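Local atomic coordinates of putative phenazine biosynthesis PhzC/PhzF protein (Clostridium difficile, PDB entry 4DUN), a protein that probably acts as an isomerase of the PhzF family, although its substrate and the reaction it carries out remain unassigned. Residues I119-I124 and D146-L151; F187-F192 and C208-Y213. One frame throughout, in Å; residues are numbered along the deposited sequence.

Contact 1 of 2, residues I119-I124 and D146-L151; sequences IMPIEI and DLILLL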
# COMPACT_ATOMS: atom_id res chain seq x y z
N ILE A 119 -15.58 21.62 18.68
CA ILE A 119 -15.24 22.78 17.85
C ILE A 119 -16.42 23.12 16.92
O ILE A 119 -16.44 22.66 15.78
CB ILE A 119 -13.91 22.57 17.05
CG1 ILE A 119 -12.73 22.11 17.93
CG2 ILE A 119 -13.53 23.84 16.25
CD1 ILE A 119 -11.54 21.48 17.15
N MET A 120 -17.37 23.94 17.40
CA MET A 120 -18.50 24.33 16.55
C MET A 120 -17.97 25.15 15.36
O MET A 120 -17.30 26.17 15.60
CB MET A 120 -19.55 25.14 17.36
CG MET A 120 -20.77 25.57 16.52
SD MET A 120 -21.74 24.15 15.92
CE MET A 120 -22.93 24.96 14.96
N PRO A 121 -18.18 24.69 14.10
CA PRO A 121 -17.65 25.45 12.96
C PRO A 121 -18.49 26.69 12.70
O PRO A 121 -19.61 26.78 13.21
CB PRO A 121 -17.74 24.46 11.80
CG PRO A 121 -18.95 23.61 12.13
CD PRO A 121 -18.92 23.48 13.64
N ILE A 122 -17.95 27.61 11.91
CA ILE A 122 -18.61 28.87 11.61
C ILE A 122 -19.10 28.86 10.16
O ILE A 122 -18.32 28.50 9.26
CB ILE A 122 -17.65 30.08 11.88
CG1 ILE A 122 -17.39 30.22 13.40
CG2 ILE A 122 -18.22 31.39 11.26
CD1 ILE A 122 -16.48 31.37 13.79
N GLU A 123 -20.36 29.30 9.94
CA GLU A 123 -20.94 29.41 8.61
C GLU A 123 -20.21 30.48 7.79
O GLU A 123 -19.97 31.57 8.30
CB GLU A 123 -22.44 29.74 8.69
CG GLU A 123 -23.19 29.64 7.37
CD GLU A 123 -24.69 29.78 7.45
OE1 GLU A 123 -25.21 30.28 8.47
OE2 GLU A 123 -25.36 29.41 6.46
N ILE A 124 -19.85 30.16 6.54
CA ILE A 124 -19.16 31.13 5.69
C ILE A 124 -19.85 31.19 4.32
O ILE A 124 -20.69 30.34 4.00
CB ILE A 124 -17.64 30.84 5.52
CG1 ILE A 124 -17.37 29.44 4.88
CG2 ILE A 124 -16.87 31.04 6.84
CD1 ILE A 124 -15.98 29.24 4.22
N ASP A 146 -10.94 22.12 8.54
CA ASP A 146 -11.46 21.58 7.29
C ASP A 146 -12.65 22.40 6.78
O ASP A 146 -13.30 23.12 7.55
CB ASP A 146 -11.93 20.12 7.51
CG ASP A 146 -10.88 19.22 8.13
OD1 ASP A 146 -9.79 19.08 7.54
OD2 ASP A 146 -11.14 18.68 9.23
N LEU A 147 -12.93 22.26 5.48
CA LEU A 147 -14.10 22.89 4.86
C LEU A 147 -15.26 21.91 4.97
O LEU A 147 -15.08 20.72 4.68
CB LEU A 147 -13.83 23.25 3.39
CG LEU A 147 -14.98 23.91 2.62
CD1 LEU A 147 -15.30 25.31 3.18
CD2 LEU A 147 -14.61 24.04 1.13
N ILE A 148 -16.41 22.38 5.45
CA ILE A 148 -17.56 21.51 5.65
C ILE A 148 -18.67 21.90 4.68
O ILE A 148 -19.15 23.04 4.73
CB ILE A 148 -18.03 21.54 7.12
CG1 ILE A 148 -16.86 21.13 8.07
CG2 ILE A 148 -19.26 20.62 7.33
CD1 ILE A 148 -16.98 21.64 9.45
N LEU A 149 -19.08 20.95 3.84
CA LEU A 149 -20.13 21.16 2.84
C LEU A 149 -21.35 20.36 3.21
O LEU A 149 -21.32 19.12 3.22
CB LEU A 149 -19.66 20.78 1.42
CG LEU A 149 -18.31 21.39 0.94
CD1 LEU A 149 -17.89 20.84 -0.42
CD2 LEU A 149 -18.35 22.92 0.92
N LEU A 150 -22.42 21.07 3.57
CA LEU A 150 -23.68 20.42 3.90
C LEU A 150 -24.43 20.09 2.62
O LEU A 150 -24.81 21.00 1.88
CB LEU A 150 -24.54 21.28 4.86
CG LEU A 150 -25.95 20.74 5.15
CD1 LEU A 150 -25.90 19.50 6.06
CD2 LEU A 150 -26.85 21.80 5.71
N LEU A 151 -24.64 18.79 2.36
CA LEU A 151 -25.40 18.38 1.18
C LEU A 151 -26.85 18.09 1.57
O LEU A 151 -27.15 18.05 2.76
CB LEU A 151 -24.74 17.18 0.48
CG LEU A 151 -23.26 17.36 0.04
CD1 LEU A 151 -22.80 16.17 -0.83
CD2 LEU A 151 -23.02 18.67 -0.75
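Ile148 meets Pro121 through the last carbon of its long branch, and the path from CB explains why. From CB, which points toward 119-124 but lies 5.5 Å from Pro121 CB, CG1 leaves beside the backbone N (chi1 -57°). The branch then runs on nearly extended, and CD1 arrives 3.7 Å from Pro121 CB and 3.9 Å from Pro121 CG. These two similar distances place the methyl against the CB-CG side of the pyrrolidine, with the two side chains crossing at about a right angle.

The strand topology accounts for the wide spacing of the backbones, whose nearest CA atoms, Pro121 and Ile148, are 8.3 Å apart. Strands 122-123 and 147-150 each pair antiparallel with 140-143, which runs between them, so side chains have to bridge the interval. On the Pro121 side, Asn209 of helix 207-218 also packs on Ile148.

A second bridge joins Ile124 to Leu147. The CB of Leu147 points away from 119-124, but its CG lies anti to the backbone N (chi1 180°), and a chi2 of 66° then swings CD1 back to within 4.1 Å of Ile124 CD1. The two side chains approach at a slant, and Val141 and Trp173 touch both of them.

Contact 2 of 2, residues F187-F192 and C208-Y213; sequences FVSRYF and CNLIPY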
# COMPACT_ATOMS: atom_id res chain seq x y z
N PHE A 187 -26.17 11.06 11.23
CA PHE A 187 -25.55 11.84 10.18
C PHE A 187 -24.47 11.03 9.51
O PHE A 187 -24.03 10.01 10.04
CB PHE A 187 -25.01 13.19 10.68
CG PHE A 187 -23.90 13.15 11.71
CD1 PHE A 187 -24.20 13.17 13.07
CD2 PHE A 187 -22.57 13.17 11.32
CE1 PHE A 187 -23.18 13.23 14.02
CE2 PHE A 187 -21.54 13.23 12.27
CZ PHE A 187 -21.86 13.24 13.62
N VAL A 188 -24.06 11.50 8.32
CA VAL A 188 -23.04 10.83 7.52
C VAL A 188 -22.06 11.85 7.03
O VAL A 188 -22.39 13.04 6.95
CB VAL A 188 -23.64 10.02 6.33
CG1 VAL A 188 -24.54 8.88 6.80
CG2 VAL A 188 -24.39 10.93 5.33
N SER A 189 -20.88 11.38 6.65
CA SER A 189 -19.86 12.26 6.05
C SER A 189 -18.87 11.44 5.23
O SER A 189 -18.85 10.22 5.30
CB SER A 189 -19.11 13.09 7.10
OG SER A 189 -18.23 12.29 7.87
N ARG A 190 -18.13 12.14 4.39
CA ARG A 190 -16.99 11.64 3.63
C ARG A 190 -15.92 12.72 3.75
O ARG A 190 -16.24 13.91 3.79
CB ARG A 190 -17.33 11.30 2.18
CG ARG A 190 -18.20 10.04 2.06
CD ARG A 190 -18.72 9.88 0.66
NE ARG A 190 -17.65 9.51 -0.26
CZ ARG A 190 -17.73 9.60 -1.59
NH1 ARG A 190 -18.85 10.05 -2.16
NH2 ARG A 190 -16.71 9.23 -2.34
N TYR A 191 -14.67 12.30 3.89
CA TYR A 191 -13.55 13.21 4.11
C TYR A 191 -12.52 13.01 3.00
O TYR A 191 -12.03 11.90 2.81
CB TYR A 191 -12.94 12.96 5.51
CG TYR A 191 -11.88 13.95 5.92
CD1 TYR A 191 -10.56 13.81 5.49
CD2 TYR A 191 -12.14 14.94 6.86
CE1 TYR A 191 -9.56 14.70 5.90
CE2 TYR A 191 -11.16 15.84 7.28
CZ TYR A 191 -9.86 15.71 6.79
OH TYR A 191 -8.89 16.59 7.21
N PHE A 192 -12.17 14.09 2.30
CA PHE A 192 -11.22 14.05 1.19
C PHE A 192 -9.93 14.78 1.52
O PHE A 192 -9.95 15.91 2.04
CB PHE A 192 -11.87 14.64 -0.10
CG PHE A 192 -13.16 13.92 -0.44
CD1 PHE A 192 -13.13 12.65 -1.02
CD2 PHE A 192 -14.39 14.48 -0.14
CE1 PHE A 192 -14.32 11.96 -1.29
CE2 PHE A 192 -15.58 13.79 -0.40
CZ PHE A 192 -15.53 12.53 -0.99
N CYS A 208 -14.97 16.48 15.66
CA CYS A 208 -14.86 17.65 16.56
C CYS A 208 -15.82 18.75 16.11
O CYS A 208 -16.33 19.49 16.95
CB CYS A 208 -13.43 18.17 16.59
SG CYS A 208 -12.28 17.02 17.35
N ASN A 209 -16.03 18.88 14.79
CA ASN A 209 -16.95 19.84 14.20
C ASN A 209 -18.32 19.25 13.95
O ASN A 209 -19.31 19.93 14.16
CB ASN A 209 -16.44 20.35 12.84
CG ASN A 209 -15.03 20.86 12.77
OD1 ASN A 209 -14.32 20.57 11.81
ND2 ASN A 209 -14.61 21.72 13.71
N LEU A 210 -18.37 18.01 13.42
CA LEU A 210 -19.63 17.41 13.01
C LEU A 210 -20.55 17.15 14.18
O LEU A 210 -21.75 17.36 14.05
CB LEU A 210 -19.40 16.11 12.19
CG LEU A 210 -18.72 16.29 10.82
CD1 LEU A 210 -18.36 14.93 10.21
CD2 LEU A 210 -19.61 17.13 9.83
N ILE A 211 -19.98 16.74 15.33
CA ILE A 211 -20.79 16.44 16.53
C ILE A 211 -21.51 17.72 17.03
O ILE A 211 -22.74 17.65 17.09
CB ILE A 211 -19.99 15.74 17.64
CG1 ILE A 211 -19.56 14.30 17.18
CG2 ILE A 211 -20.78 15.71 18.96
CD1 ILE A 211 -18.53 13.62 18.12
N PRO A 212 -20.84 18.86 17.37
CA PRO A 212 -21.62 20.04 17.83
C PRO A 212 -22.59 20.51 16.76
O PRO A 212 -23.71 20.91 17.09
CB PRO A 212 -20.55 21.10 18.13
CG PRO A 212 -19.33 20.65 17.37
CD PRO A 212 -19.39 19.14 17.41
N TYR A 213 -22.19 20.46 15.49
CA TYR A 213 -23.10 20.89 14.44
C TYR A 213 -24.38 20.07 14.30
O TYR A 213 -25.46 20.63 14.28
CB TYR A 213 -22.40 20.94 13.08
CG TYR A 213 -23.38 21.23 11.98
CD1 TYR A 213 -23.79 22.53 11.72
CD2 TYR A 213 -23.96 20.22 11.25
CE1 TYR A 213 -24.72 22.81 10.74
CE2 TYR A 213 -24.88 20.47 10.27
CZ TYR A 213 -25.27 21.77 10.01
OH TYR A 213 -26.21 22.01 9.03
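Phe187 lays the CE2-CZ side of its ring against the first carbon of the Leu210 side chain: CE2 is 3.6 Å and CZ 4.0 Å from Leu210 CB. The carbonyl O of Leu210 sits over one ring face, 4.1 Å from Phe187 CZ, so the aromatic group packs on helix backbone as well as on side chain. A chi1 of 63° puts CG of Phe187 between its own N and carbonyl carbon, and from there the ring extends toward the helix. Ile211 adds a looser contact, its CG1 4.4 Å from Phe187 CZ, even though its CB points away from the strand.

The rest of Leu210 continues along the strand. With CG beside the backbone N (chi1 -66°), the CD1 branch reaches Ser189, two residues on from Phe187 and on the same strand face. Leu210 CD1 lies 3.5 Å from Ser189 OG and 3.7 Å from Ser189 CB, a methyl resting against a small polar side chain. Val188 and Arg190, which alternate with these residues, start their side chains away from the helix.

The segment axes come within 10.4 Å and run close to antiparallel, their N-to-C directions 155° apart. A helix enclosed by strands in this way is consistent with the diaminopimelate-epimerase-like fold of the PhzF family. Strand 187-193 lies between 176-181, its antiparallel neighbour, and 222-227, its parallel one. Leu210 also packs on Thr179 of the former, while Phe187 touches Met223 and Ala225 of the latter and stacks with Trp214 farther along helix 207-218; Ile211 reaches Cys237 and Val239 on strand 233-239.

How the contacts relate
Contacts 1 and 2 follow one another along the chain, yet their centres lie only 9 Å apart. Helix 207-218 connects them. Pro212 has no N-H to offer the preceding turn, and Cys208 O instead takes a probable hydrogen bond from Ile119 N (2.9 Å). Beside strand 187-193, Asp146 OD1 and Tyr191 OH are 2.7 Å apart, a probable hydrogen bond, and Tyr191 OH also hydrogen-bonds a buffer molecule that probably came from the crystallisation liquor. The two contacts also meet directly, Ile148 CG2 lying 4.3 Å from Leu210 CD2. Both contacts lie away from the predicted active-site Glu47; the Ser189 side chain is about 13 Å from the bound nickel ion.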